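Local structure of xyloglucanase (Paenibacillus pabuli, 2JEP) at residues A44-G49 with K84-P89; P68-E73 with Q113-Y118; I127-G132 with S179-F184; V319-F324 with Y354-V359. The protein hydrolyses xyloglucan, a plant cell-wall polysaccharide, as a family 5 glycoside hydrolase built on a TIM barrel. All coordinates share one frame; numbering follows the deposited sequence.

Contact 1. Residues A44-G49 with K84-P89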
loop_
_atom_site.group_PDB
_atom_site.type_symbol
_atom_site.label_atom_id
_atom_site.label_comp_id
_atom_site.label_asym_id
_atom_site.label_seq_id
_atom_site.Cartn_x
_atom_site.Cartn_y
_atom_site.Cartn_z
ATOM N N ALA A 44 -6.486 3.182 -11.502
ATOM C CA ALA A 44 -6.864 3.285 -10.098
ATOM C C ALA A 44 -6.704 1.908 -9.486
ATOM O O ALA A 44 -7.083 0.887 -10.076
ATOM C CB ALA A 44 -8.298 3.770 -9.942
ATOM N N GLY A 45 -6.125 1.869 -8.306
ATOM C CA GLY A 45 -5.961 0.621 -7.588
ATOM C C GLY A 45 -6.908 0.423 -6.426
ATOM O O GLY A 45 -7.562 1.351 -5.968
ATOM N N TRP A 46 -6.956 -0.818 -5.963
ATOM C CA TRP A 46 -7.830 -1.212 -4.872
ATOM C C TRP A 46 -7.081 -2.195 -3.986
ATOM O O TRP A 46 -6.468 -3.142 -4.474
ATOM C CB TRP A 46 -9.095 -1.811 -5.449
ATOM C CG TRP A 46 -10.154 -2.268 -4.492
ATOM C CD1 TRP A 46 -11.200 -1.547 -4.036
ATOM C CD2 TRP A 46 -10.296 -3.592 -3.934
ATOM N NE1 TRP A 46 -12.009 -2.344 -3.218
ATOM C CE2 TRP A 46 -11.468 -3.604 -3.158
ATOM C CE3 TRP A 46 -9.555 -4.777 -4.049
ATOM C CZ2 TRP A 46 -11.915 -4.754 -2.500
ATOM C CZ3 TRP A 46 -10.001 -5.909 -3.400
ATOM C CH2 TRP A 46 -11.163 -5.886 -2.631
ATOM N N ASN A 47 -7.122 -1.975 -2.670
ATOM C CA ASN A 47 -6.504 -2.879 -1.712
ATOM C C ASN A 47 -7.455 -3.973 -1.288
ATOM O O ASN A 47 -8.595 -3.703 -0.887
ATOM C CB ASN A 47 -6.148 -2.144 -0.416
ATOM C CG ASN A 47 -4.858 -1.374 -0.473
ATOM O OD1 ASN A 47 -3.780 -1.929 -0.175
ATOM N ND2 ASN A 47 -4.957 -0.086 -0.813
ATOM N N LEU A 48 -6.942 -5.186 -1.301
ATOM C CA LEU A 48 -7.615 -6.345 -0.748
ATOM C C LEU A 48 -7.357 -6.371 0.765
ATOM O O LEU A 48 -6.627 -7.209 1.300
ATOM C CB LEU A 48 -7.104 -7.604 -1.472
ATOM C CG LEU A 48 -7.701 -8.965 -1.082
ATOM C CD1 LEU A 48 -9.195 -9.050 -1.404
ATOM C CD2 LEU A 48 -6.935 -10.092 -1.807
ATOM N N GLY A 49 -7.928 -5.386 1.448
ATOM C CA GLY A 49 -7.580 -5.142 2.823
ATOM C C GLY A 49 -8.247 -6.104 3.794
ATOM O O GLY A 49 -9.343 -6.634 3.534
ATOM N N LYS A 84 -7.711 -1.158 -12.068
ATOM C CA LYS A 84 -6.737 -1.828 -12.915
ATOM C C LYS A 84 -5.561 -2.437 -12.142
ATOM O O LYS A 84 -4.761 -3.175 -12.726
ATOM C CB LYS A 84 -6.225 -0.866 -13.981
ATOM C CG LYS A 84 -7.243 -0.633 -15.112
ATOM C CD LYS A 84 -6.691 0.356 -16.132
ATOM C CE LYS A 84 -7.559 0.349 -17.394
ATOM N NZ LYS A 84 -8.856 1.030 -17.149
ATOM N N SER A 85 -5.473 -2.159 -10.840
ATOM C CA SER A 85 -4.417 -2.678 -9.990
ATOM C C SER A 85 -5.031 -3.137 -8.671
ATOM O O SER A 85 -5.946 -2.509 -8.149
ATOM C CB SER A 85 -3.386 -1.605 -9.673
ATOM O OG SER A 85 -2.786 -1.109 -10.839
ATOM N N ILE A 86 -4.498 -4.227 -8.133
ATOM C CA ILE A 86 -4.888 -4.756 -6.837
ATOM C C ILE A 86 -3.655 -4.800 -5.941
ATOM O O ILE A 86 -2.660 -5.422 -6.317
ATOM C CB ILE A 86 -5.440 -6.206 -6.952
ATOM C CG1 ILE A 86 -6.520 -6.300 -8.033
ATOM C CG2 ILE A 86 -5.907 -6.687 -5.566
ATOM C CD1 ILE A 86 -7.784 -5.578 -7.667
ATOM N N ARG A 87 -3.725 -4.150 -4.775
ATOM C CA ARG A 87 -2.690 -4.278 -3.761
ATOM C C ARG A 87 -3.129 -5.319 -2.762
ATOM O O ARG A 87 -4.261 -5.269 -2.267
ATOM C CB ARG A 87 -2.404 -2.948 -3.077
ATOM C CG ARG A 87 -1.349 -3.022 -1.954
ATOM C CD ARG A 87 -0.835 -1.651 -1.620
ATOM N NE ARG A 87 0.154 -1.627 -0.550
ATOM C CZ ARG A 87 -0.090 -1.362 0.742
ATOM N NH1 ARG A 87 -1.333 -1.257 1.201
ATOM N NH2 ARG A 87 0.951 -1.211 1.583
ATOM N N ILE A 88 -2.233 -6.260 -2.466
ATOM C CA ILE A 88 -2.509 -7.396 -1.605
ATOM C C ILE A 88 -1.579 -7.318 -0.395
ATOM O O ILE A 88 -0.432 -7.768 -0.435
ATOM C CB ILE A 88 -2.340 -8.754 -2.325
ATOM C CG1 ILE A 88 -3.201 -8.818 -3.602
ATOM C CG2 ILE A 88 -2.632 -9.912 -1.376
ATOM C CD1 ILE A 88 -3.002 -10.090 -4.408
ATOM N N PRO A 89 -2.085 -6.752 0.711
ATOM C CA PRO A 89 -1.342 -6.835 1.973
ATOM C C PRO A 89 -1.105 -8.311 2.357
ATOM O O PRO A 89 -2.043 -9.098 2.280
ATOM C CB PRO A 89 -2.287 -6.155 2.954
ATOM C CG PRO A 89 -3.078 -5.197 2.127
ATOM C CD PRO A 89 -3.318 -5.957 0.860
HETATM O O HOH W 1 -4.727 -9.297 1.457
#

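Contact 2. Residues P68-E73 with Q113-Y118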
loop_
_atom_site.group_PDB
_atom_site.type_symbol
_atom_site.label_atom_id
_atom_site.label_comp_id
_atom_site.label_asym_id
_atom_site.label_seq_id
_atom_site.Cartn_x
_atom_site.Cartn_y
_atom_site.Cartn_z
ATOM N N PRO A 68 -14.556 -13.044 4.526
ATOM C CA PRO A 68 -14.516 -14.428 4.081
ATOM C C PRO A 68 -13.220 -14.756 3.349
ATOM O O PRO A 68 -12.476 -13.862 2.930
ATOM C CB PRO A 68 -15.728 -14.536 3.153
ATOM C CG PRO A 68 -16.086 -13.197 2.802
ATOM C CD PRO A 68 -15.472 -12.227 3.722
ATOM N N THR A 69 -12.970 -16.044 3.162
ATOM C CA THR A 69 -11.833 -16.457 2.348
ATOM C C THR A 69 -11.964 -15.820 0.971
ATOM O O THR A 69 -13.033 -15.799 0.385
ATOM C CB THR A 69 -11.807 -17.998 2.242
ATOM O OG1 THR A 69 -11.642 -18.518 3.568
ATOM C CG2 THR A 69 -10.668 -18.492 1.326
ATOM N N VAL A 70 -10.864 -15.296 0.451
ATOM C CA VAL A 70 -10.893 -14.619 -0.833
ATOM C C VAL A 70 -11.217 -15.623 -1.929
ATOM O O VAL A 70 -10.727 -16.772 -1.916
ATOM C CB VAL A 70 -9.528 -13.924 -1.129
ATOM C CG1 VAL A 70 -9.562 -13.194 -2.472
ATOM C CG2 VAL A 70 -9.174 -12.932 -0.018
ATOM N N THR A 71 -12.046 -15.201 -2.880
ATOM C CA THR A 71 -12.386 -16.005 -4.059
ATOM C C THR A 71 -12.155 -15.188 -5.333
ATOM O O THR A 71 -12.129 -13.965 -5.299
ATOM C CB THR A 71 -13.848 -16.454 -4.001
ATOM O OG1 THR A 71 -14.658 -15.278 -3.960
ATOM C CG2 THR A 71 -14.121 -17.278 -2.750
ATOM N N PRO A 72 -11.985 -15.866 -6.480
ATOM C CA PRO A 72 -11.738 -15.127 -7.699
ATOM C C PRO A 72 -12.864 -14.171 -8.068
ATOM O O PRO A 72 -12.632 -13.147 -8.720
ATOM C CB PRO A 72 -11.558 -16.220 -8.765
ATOM C CG PRO A 72 -11.714 -17.474 -8.112
ATOM C CD PRO A 72 -11.919 -17.317 -6.661
ATOM N N GLU A 73 -14.090 -14.504 -7.659
ATOM C CA GLU A 73 -15.242 -13.676 -7.990
ATOM C C GLU A 73 -15.114 -12.261 -7.421
ATOM O O GLU A 73 -15.577 -11.310 -8.034
ATOM C CB GLU A 73 -16.540 -14.316 -7.502
ATOM C CG GLU A 73 -16.958 -15.570 -8.307
ATOM C CD GLU A 73 -16.256 -16.854 -7.927
ATOM O OE1 GLU A 73 -15.412 -16.889 -7.022
ATOM O OE2 GLU A 73 -16.590 -17.869 -8.577
ATOM N N GLN A 113 0.131 -17.257 -3.529
ATOM C CA GLN A 113 0.223 -17.369 -4.975
ATOM C C GLN A 113 -1.154 -17.544 -5.616
ATOM O O GLN A 113 -1.430 -16.969 -6.664
ATOM C CB GLN A 113 1.172 -18.494 -5.383
ATOM C CG GLN A 113 1.119 -18.778 -6.853
ATOM C CD GLN A 113 2.073 -19.832 -7.257
ATOM O OE1 GLN A 113 1.996 -20.963 -6.776
ATOM N NE2 GLN A 113 2.961 -19.487 -8.165
ATOM N N GLN A 114 -2.030 -18.322 -4.992
ATOM C CA GLN A 114 -3.364 -18.487 -5.543
ATOM C C GLN A 114 -4.101 -17.133 -5.604
ATOM O O GLN A 114 -4.741 -16.808 -6.599
ATOM C CB GLN A 114 -4.139 -19.520 -4.723
ATOM C CG GLN A 114 -5.410 -19.997 -5.361
ATOM C CD GLN A 114 -5.209 -21.020 -6.471
ATOM O OE1 GLN A 114 -6.175 -21.585 -6.984
ATOM N NE2 GLN A 114 -3.964 -21.250 -6.861
ATOM N N VAL A 115 -4.011 -16.350 -4.541
ATOM C CA VAL A 115 -4.699 -15.078 -4.497
ATOM C C VAL A 115 -4.090 -14.095 -5.513
ATOM O O VAL A 115 -4.825 -13.373 -6.218
ATOM C CB VAL A 115 -4.704 -14.529 -3.063
ATOM C CG1 VAL A 115 -5.321 -13.115 -2.988
ATOM C CG2 VAL A 115 -5.489 -15.488 -2.138
ATOM N N VAL A 116 -2.760 -14.060 -5.601
ATOM C CA VAL A 116 -2.102 -13.277 -6.646
ATOM C C VAL A 116 -2.668 -13.664 -8.008
ATOM O O VAL A 116 -2.993 -12.803 -8.826
ATOM C CB VAL A 116 -0.586 -13.462 -6.601
ATOM C CG1 VAL A 116 0.066 -12.987 -7.933
ATOM C CG2 VAL A 116 -0.003 -12.742 -5.405
ATOM N N ASP A 117 -2.766 -14.971 -8.269
ATOM C CA ASP A 117 -3.251 -15.411 -9.562
ATOM C C ASP A 117 -4.684 -14.963 -9.860
ATOM O O ASP A 117 -5.034 -14.717 -11.016
ATOM C CB ASP A 117 -3.163 -16.931 -9.671
ATOM C CG ASP A 117 -1.757 -17.449 -9.851
ATOM O OD1 ASP A 117 -0.861 -16.644 -10.182
ATOM O OD2 ASP A 117 -1.610 -18.702 -9.728
ATOM N N TYR A 118 -5.537 -14.841 -8.839
ATOM C CA TYR A 118 -6.892 -14.346 -9.087
ATOM C C TYR A 118 -6.866 -13.008 -9.801
ATOM O O TYR A 118 -7.706 -12.743 -10.630
ATOM C CB TYR A 118 -7.698 -14.164 -7.797
ATOM C CG TYR A 118 -7.956 -15.395 -6.950
ATOM C CD1 TYR A 118 -7.795 -16.664 -7.441
ATOM C CD2 TYR A 118 -8.353 -15.263 -5.627
ATOM C CE1 TYR A 118 -8.015 -17.784 -6.627
ATOM C CE2 TYR A 118 -8.595 -16.358 -4.839
ATOM C CZ TYR A 118 -8.404 -17.618 -5.329
ATOM O OH TYR A 118 -8.628 -18.692 -4.495
HETATM O O HOH W 2 -10.992 -19.233 -3.178
HETATM O O HOH W 3 -10.359 -13.693 -10.441
#

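Contact 3. Residues I127-G132 with S179-F184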
loop_
_atom_site.group_PDB
_atom_site.type_symbol
_atom_site.label_atom_id
_atom_site.label_comp_id
_atom_site.label_asym_id
_atom_site.label_seq_id
_atom_site.Cartn_x
_atom_site.Cartn_y
_atom_site.Cartn_z
ATOM N N ILE A 127 0.245 -5.867 -6.502
ATOM C CA ILE A 127 1.328 -5.532 -5.589
ATOM C C ILE A 127 1.226 -6.474 -4.387
ATOM O O ILE A 127 0.141 -6.602 -3.815
ATOM C CB ILE A 127 1.203 -4.078 -5.081
ATOM C CG1 ILE A 127 1.210 -3.071 -6.241
ATOM C CG2 ILE A 127 2.293 -3.771 -4.026
ATOM C CD1 ILE A 127 0.744 -1.670 -5.849
ATOM N N ILE A 128 2.328 -7.125 -4.010
ATOM C CA ILE A 128 2.395 -7.912 -2.772
ATOM C C ILE A 128 3.487 -7.327 -1.884
ATOM O O ILE A 128 4.512 -6.857 -2.372
ATOM C CB ILE A 128 2.634 -9.416 -2.994
ATOM C CG1 ILE A 128 3.924 -9.695 -3.758
ATOM C CG2 ILE A 128 1.418 -10.009 -3.657
ATOM C CD1 ILE A 128 4.221 -11.190 -3.921
ATOM N N ASN A 129 3.265 -7.337 -0.571
ATOM C CA ASN A 129 4.191 -6.700 0.364
ATOM C C ASN A 129 4.513 -7.598 1.563
ATOM O O ASN A 129 4.164 -8.788 1.568
ATOM C CB ASN A 129 3.642 -5.338 0.796
ATOM C CG ASN A 129 2.467 -5.432 1.748
ATOM O OD1 ASN A 129 2.097 -6.519 2.168
ATOM N ND2 ASN A 129 1.904 -4.283 2.123
ATOM N N ILE A 130 5.225 -7.043 2.546
ATOM C CA ILE A 130 5.321 -7.619 3.895
ATOM C C ILE A 130 4.676 -6.588 4.799
ATOM O O ILE A 130 5.122 -5.447 4.861
ATOM C CB ILE A 130 6.768 -7.911 4.298
ATOM C CG1 ILE A 130 7.361 -8.994 3.392
ATOM C CG2 ILE A 130 6.838 -8.267 5.790
ATOM C CD1 ILE A 130 8.817 -9.372 3.733
ATOM N N HIS A 131 3.571 -6.962 5.458
ATOM C CA HIS A 131 2.653 -5.957 6.006
ATOM C C HIS A 131 2.673 -5.860 7.531
ATOM O O HIS A 131 3.310 -4.950 8.109
ATOM C CB HIS A 131 1.248 -6.233 5.440
ATOM C CG HIS A 131 0.295 -5.093 5.565
ATOM N ND1 HIS A 131 0.048 -4.211 4.531
ATOM C CD2 HIS A 131 -0.491 -4.698 6.596
ATOM C CE1 HIS A 131 -0.859 -3.333 4.920
ATOM N NE2 HIS A 131 -1.191 -3.593 6.174
ATOM N N GLY A 132 2.022 -6.798 8.218
ATOM C CA GLY A 132 1.955 -6.698 9.684
ATOM C C GLY A 132 3.310 -6.815 10.373
ATOM O O GLY A 132 3.514 -6.311 11.479
ATOM N N SER A 179 8.461 -3.548 -0.596
ATOM C CA SER A 179 9.420 -4.041 0.383
ATOM C C SER A 179 8.852 -4.283 1.766
ATOM O O SER A 179 9.258 -5.215 2.464
ATOM C CB SER A 179 10.558 -3.053 0.493
ATOM O OG SER A 179 10.097 -1.775 0.910
ATOM N N MET A 180 7.928 -3.405 2.148
ATOM C CA MET A 180 7.335 -3.415 3.481
ATOM C C MET A 180 6.231 -2.374 3.442
ATOM O O MET A 180 5.994 -1.769 2.391
ATOM C CB MET A 180 8.407 -3.133 4.551
ATOM C CG MET A 180 9.151 -1.845 4.326
ATOM S SD MET A 180 10.822 -1.865 5.044
ATOM C CE MET A 180 11.374 -0.214 4.670
ATOM N N ASN A 181 5.524 -2.225 4.555
ATOM C CA ASN A 181 4.324 -1.407 4.584
ATOM C C ASN A 181 4.595 -0.066 5.259
ATOM O O ASN A 181 5.213 0.813 4.635
ATOM C CB ASN A 181 3.166 -2.224 5.199
ATOM C CG ASN A 181 1.876 -1.449 5.295
ATOM O OD1 ASN A 181 1.507 -0.775 4.331
ATOM N ND2 ASN A 181 1.193 -1.532 6.445
ATOM N N GLU A 182 4.162 0.082 6.504
ATOM C CA GLU A 182 4.310 1.310 7.283
ATOM C C GLU A 182 5.285 1.024 8.414
ATOM O O GLU A 182 4.954 0.342 9.385
ATOM C CB GLU A 182 2.964 1.752 7.863
ATOM C CG GLU A 182 1.953 2.082 6.792
ATOM C CD GLU A 182 0.571 2.453 7.324
ATOM O OE1 GLU A 182 0.275 2.203 8.524
ATOM O OE2 GLU A 182 -0.237 2.993 6.519
ATOM N N VAL A 183 6.515 1.485 8.214
ATOM C CA VAL A 183 7.669 1.106 9.049
ATOM C C VAL A 183 8.178 2.343 9.775
ATOM O O VAL A 183 8.568 3.344 9.170
ATOM C CB VAL A 183 8.732 0.425 8.164
ATOM C CG1 VAL A 183 10.079 0.248 8.859
ATOM C CG2 VAL A 183 8.188 -0.945 7.700
ATOM N N PHE A 184 8.091 2.280 11.103
ATOM C CA PHE A 184 8.558 3.317 11.993
ATOM C C PHE A 184 8.679 2.717 13.396
ATOM O O PHE A 184 8.589 1.492 13.546
ATOM C CB PHE A 184 7.680 4.599 11.946
ATOM C CG PHE A 184 6.311 4.509 12.605
ATOM C CD1 PHE A 184 5.458 3.418 12.464
ATOM C CD2 PHE A 184 5.843 5.626 13.295
ATOM C CE1 PHE A 184 4.178 3.429 13.084
ATOM C CE2 PHE A 184 4.583 5.635 13.873
ATOM C CZ PHE A 184 3.762 4.532 13.773
HETATM O O HOH W 4 5.866 -3.725 7.045
HETATM O O HOH W 5 3.991 -2.159 8.613
#

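Contact 4. Residues V319-F324 with Y354-V359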
loop_
_atom_site.group_PDB
_atom_site.type_symbol
_atom_site.label_atom_id
_atom_site.label_comp_id
_atom_site.label_asym_id
_atom_site.label_seq_id
_atom_site.Cartn_x
_atom_site.Cartn_y
_atom_site.Cartn_z
ATOM N N VAL A 319 5.367 7.110 -8.349
ATOM C CA VAL A 319 4.858 7.157 -6.983
ATOM C C VAL A 319 3.526 6.430 -6.948
ATOM O O VAL A 319 2.681 6.614 -7.829
ATOM C CB VAL A 319 4.710 8.609 -6.500
ATOM C CG1 VAL A 319 3.958 8.702 -5.171
ATOM C CG2 VAL A 319 6.099 9.244 -6.364
ATOM N N VAL A 320 3.389 5.576 -5.933
ATOM C CA VAL A 320 2.141 4.896 -5.653
ATOM C C VAL A 320 1.621 5.368 -4.301
ATOM O O VAL A 320 2.295 5.163 -3.278
ATOM C CB VAL A 320 2.342 3.355 -5.647
ATOM C CG1 VAL A 320 1.025 2.634 -5.311
ATOM C CG2 VAL A 320 2.904 2.872 -6.999
ATOM N N ILE A 321 0.449 5.996 -4.316
ATOM C CA ILE A 321 -0.231 6.345 -3.091
ATOM C C ILE A 321 -0.998 5.069 -2.732
ATOM O O ILE A 321 -2.151 4.842 -3.141
ATOM C CB ILE A 321 -1.157 7.556 -3.251
ATOM C CG1 ILE A 321 -0.364 8.768 -3.780
ATOM C CG2 ILE A 321 -1.867 7.853 -1.927
ATOM C CD1 ILE A 321 0.802 9.267 -2.922
ATOM N N GLY A 322 -0.305 4.180 -2.034
ATOM C CA GLY A 322 -0.746 2.803 -1.889
ATOM C C GLY A 322 -1.970 2.568 -1.054
ATOM O O GLY A 322 -2.531 1.484 -1.100
ATOM N N GLU A 323 -2.357 3.580 -0.272
ATOM C CA GLU A 323 -3.616 3.562 0.493
ATOM C C GLU A 323 -4.126 4.980 0.615
ATOM O O GLU A 323 -3.359 5.901 0.881
ATOM C CB GLU A 323 -3.403 3.051 1.925
ATOM C CG GLU A 323 -2.829 1.655 2.035
ATOM C CD GLU A 323 -2.609 1.171 3.449
ATOM O OE1 GLU A 323 -3.146 1.808 4.380
ATOM O OE2 GLU A 323 -1.913 0.137 3.602
ATOM N N PHE A 324 -5.441 5.135 0.448
ATOM C CA PHE A 324 -6.136 6.351 0.821
ATOM C C PHE A 324 -7.608 5.969 1.032
ATOM O O PHE A 324 -8.077 4.960 0.504
ATOM C CB PHE A 324 -6.028 7.447 -0.249
ATOM C CG PHE A 324 -6.869 7.188 -1.474
ATOM C CD1 PHE A 324 -6.388 6.425 -2.498
ATOM C CD2 PHE A 324 -8.128 7.747 -1.612
ATOM C CE1 PHE A 324 -7.170 6.163 -3.608
ATOM C CE2 PHE A 324 -8.890 7.495 -2.720
ATOM C CZ PHE A 324 -8.432 6.705 -3.714
ATOM N N TYR A 354 -0.686 14.579 -10.885
ATOM C CA TYR A 354 0.737 14.498 -10.581
ATOM C C TYR A 354 1.333 13.139 -10.970
ATOM O O TYR A 354 2.420 12.786 -10.513
ATOM C CB TYR A 354 1.010 14.863 -9.119
ATOM C CG TYR A 354 0.942 16.365 -8.945
ATOM C CD1 TYR A 354 1.835 17.178 -9.621
ATOM C CD2 TYR A 354 -0.006 16.968 -8.142
ATOM C CE1 TYR A 354 1.782 18.540 -9.507
ATOM C CE2 TYR A 354 -0.073 18.334 -8.033
ATOM C CZ TYR A 354 0.837 19.125 -8.723
ATOM O OH TYR A 354 0.786 20.498 -8.654
ATOM N N LYS A 355 0.632 12.431 -11.856
ATOM C CA LYS A 355 1.167 11.264 -12.512
ATOM C C LYS A 355 1.632 10.209 -11.526
ATOM O O LYS A 355 2.701 9.624 -11.663
ATOM C CB LYS A 355 2.288 11.678 -13.478
ATOM C CG LYS A 355 1.906 12.871 -14.319
ATOM C CD LYS A 355 0.750 12.572 -15.195
ATOM N N MET A 356 0.751 9.927 -10.557
ATOM C CA MET A 356 1.022 8.904 -9.564
ATOM C C MET A 356 -0.221 8.037 -9.378
ATOM O O MET A 356 -1.316 8.410 -9.797
ATOM C CB MET A 356 1.507 9.534 -8.265
ATOM C CG MET A 356 0.599 10.618 -7.710
ATOM S SD MET A 356 1.229 11.527 -6.299
ATOM C CE MET A 356 2.576 12.443 -7.065
ATOM N N VAL A 357 -0.041 6.841 -8.807
ATOM C CA VAL A 357 -1.118 5.849 -8.806
ATOM C C VAL A 357 -1.892 5.906 -7.499
ATOM O O VAL A 357 -1.309 5.692 -6.441
ATOM C CB VAL A 357 -0.569 4.421 -8.970
ATOM C CG1 VAL A 357 -1.704 3.390 -8.957
ATOM C CG2 VAL A 357 0.291 4.284 -10.237
ATOM N N PRO A 358 -3.203 6.168 -7.560
ATOM C CA PRO A 358 -3.997 6.165 -6.335
ATOM C C PRO A 358 -4.580 4.776 -6.078
ATOM O O PRO A 358 -5.222 4.220 -6.965
ATOM C CB PRO A 358 -5.100 7.162 -6.652
ATOM C CG PRO A 358 -5.328 7.031 -8.139
ATOM C CD PRO A 358 -4.020 6.525 -8.741
ATOM N N VAL A 359 -4.337 4.224 -4.891
ATOM C CA VAL A 359 -4.823 2.899 -4.528
ATOM C C VAL A 359 -5.728 2.972 -3.289
ATOM O O VAL A 359 -5.276 3.301 -2.208
ATOM C CB VAL A 359 -3.641 1.923 -4.272
ATOM C CG1 VAL A 359 -4.140 0.494 -4.094
ATOM C CG2 VAL A 359 -2.594 2.004 -5.421
#

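Contact 1. Residues A44-G49 with K84-P89
Trp46, Leu48 and Arg87 carry the backbone pairing of strands 45-48 and 85-88, which run parallel. Trp46 N donates to Ser85 O at 2.9 Å. Arg87 N donates back to Trp46 O at 2.9 Å, and Leu48 N reaches Arg87 O at 2.9 Å. Lys84 N to Ala44 O extends the ladder at its start. At the other end a water donates to both Leu48 O and Pro89 O.

The polar side-chain contact is between Asn47 and Arg87, which lie side by side and point into the barrel. Arg87 NH1 donates to Asn47 OD1 at 2.9 Å, with an N-H...O angle of 163°. The oxygen lies close to the guanidinium plane, while the amide plane stands almost square to it. Arg87 CG is anti to the backbone N (chi1 178°), and the chain stays extended to NE, passing close by the amide oxygen. The guanidinium also meets Glu178 and Glu323 in salt bridges. Asn47 ND2 bonds to Gly322 O and Tyr360 O.

The apolar contacts lie on the outer face. Trp46 CE3 touches Ile86 CD1 at 4.1 Å, under Val78 of helix 72-80. Trp46 NE1 bonds to Asp362.

The outward side chains of this strand pair are thus mainly apolar, while Asn47 and Arg87 carry the polar contact inside. The two carboxylates would probably stabilise the charge of Arg87, while Asn47 helps hold its guanidinium in place.

Contact 2. Residues P68-E73 with Q113-Y118
Tyr118 overlaps Pro72, one face of its ring lying against the pyrrolidine. Pro72 CD sits 3.9 Å from the ring centroid and 14° off the normal, a CH-pi contact. The opposite face lies against its own helix, near Gln114 O and Val115 CA. Tyr118 CG is anti to the carbonyl carbon (chi1 -62°), a turn that places the ring between helix and proline. Val70 comes in at the ring edge, with its CG1 4.0 Å from Tyr118 CD2. The same methyl approaches Val115 CG1 at 4.3 Å, and both valines rest on Leu48 of strand 45-48.

The contact joins the start of helix 72-80 to helix 106-120, two successive helices on the outside of the TIM barrel. Thr71 takes the N-cap position of helix 72-80, though its side chain makes no capping bond. Pro72 follows it in the first turn.

Polar links between the segments run through water. One water donates to Val70 O at 2.8 Å and lies 2.8 Å from Tyr118 OH. Arg111 of helix 106-120 also bonds to both of these oxygens. A second water donates to Pro72 O and Tyr118 O. The tyrosine therefore serves two chemistries: its ring is clamped between apolar and backbone groups, while its hydroxyl joins a hydrated polar cluster.

Contact 3. Residues I127-G132 with S179-F184
Ile130 O is met by two groups. Met180 CA makes a CA-H...O contact with it at 3.3 Å. A water lies 2.9 Å from Ile130 O and accepts from Asn181 N at 2.9 Å. Whether this water gives its protons to Ile130 O or to nearby His131 O is not certain.

The main side-chain contact is a stack. The amide of Asn181 lies over one face of the His131 ring, their planes 17° apart. Asn181 ND2 is offset toward the rim and stands 3.1 Å from His131 CE1. Asn181 CB adds a CH-pi contact over the same ring. Asn181 CG is anti to its backbone N (chi1 179°), which extends the amide toward the histidine.

The touching residues lie just past the C-terminal ends of barrel strands 125-128 and 175-178, the strand ends where TIM barrels carry their active sites. The Asn181-Glu182 pair is consistent with the Asn-Glu pair of family 5 enzymes, whose glutamate is the acid/base. Tyr135 and His264 bond to Glu182.

The ring is fixed from its edge as well. Asn129 ND2 donates to His131 ND1 at 3.0 Å, nearly in the ring plane, and Val90 N bonds to Asn129 OD1. An alanine in place of His131 would probably leave Asn129 ND2 without its acceptor and the face of the Asn181 amide without its stacking partner. Arg87 NH2 holds Asn181 OD1. Further out, Ile130 packs on helix 150-167, and Tyr157 and Trp161 bond to Ser179 O.

Contact 4. Residues V319-F324 with Y354-V359
Phe324 reaches across to Pro358 and Val359. Its CE1 lies 3.8 Å from Pro358 CB, and its CD1 is 3.3 Å from Val359 O. Val359 N sits at the ring edge, in plane. Phe324 CG stands between the backbone N and the carbonyl carbon (chi1 73°), a torsion that turns the ring toward strand 357-362. On the barrel interior side Val320 CG1 meets Val359 CG2 at 3.7 Å. Val359 CB also approaches Gly322 O at 3.4 Å. At the start of the pair Met356 lies alongside Val319, their CB atoms 3.8 Å apart.

Backbone bonds set this register. Val357 N donates to Val319 O, Ile321 N to Val357 O at 2.8 Å, and Val359 N to Ile321 O. A weak bond from Phe324 N to Val359 O follows.

The parallel strands belong to a beta-alpha-beta unit, with helix 336-353 between them, and they are the last two of the TIM barrel. That helix ends in a Schellman motif with Lys355 as its C-prime residue, from which the chain turns into strand 357-362.

The helix covers the outer face: Val347 and Thr348 pack on Phe324, and Ala351 on Pro358. An alanine at Phe324 would probably leave Val347 and Thr348 without the ring they pack on and open a gap next to Pro358. Next to Phe324, Glu323 points away from strand 357-362, at a position consistent with the family 5 nucleophile. Tyr266 bonds to its OE1.

Contacts 1, 3 and 4 are buried and belong to the barrel core; contact 2 is partly exposed among the outer helices. Contacts 1 and 4 are parallel strand pairs, and strands 45-48 and 357-362 are neighbours, so the first and last strands meet where the barrel closes. Contact 3 lies largely beyond its strands and has a ring-amide stack and a shared water in place of a backbone ladder. Arg87 ties the three together, bonding to Asn181 of contact 3 and Glu323 of contact 4. Contact 2 touches contact 1 by apolar packing alone, and contact 3 through Val116 on Ile128. Its nearest atoms to contact 4 are about 14 Å away.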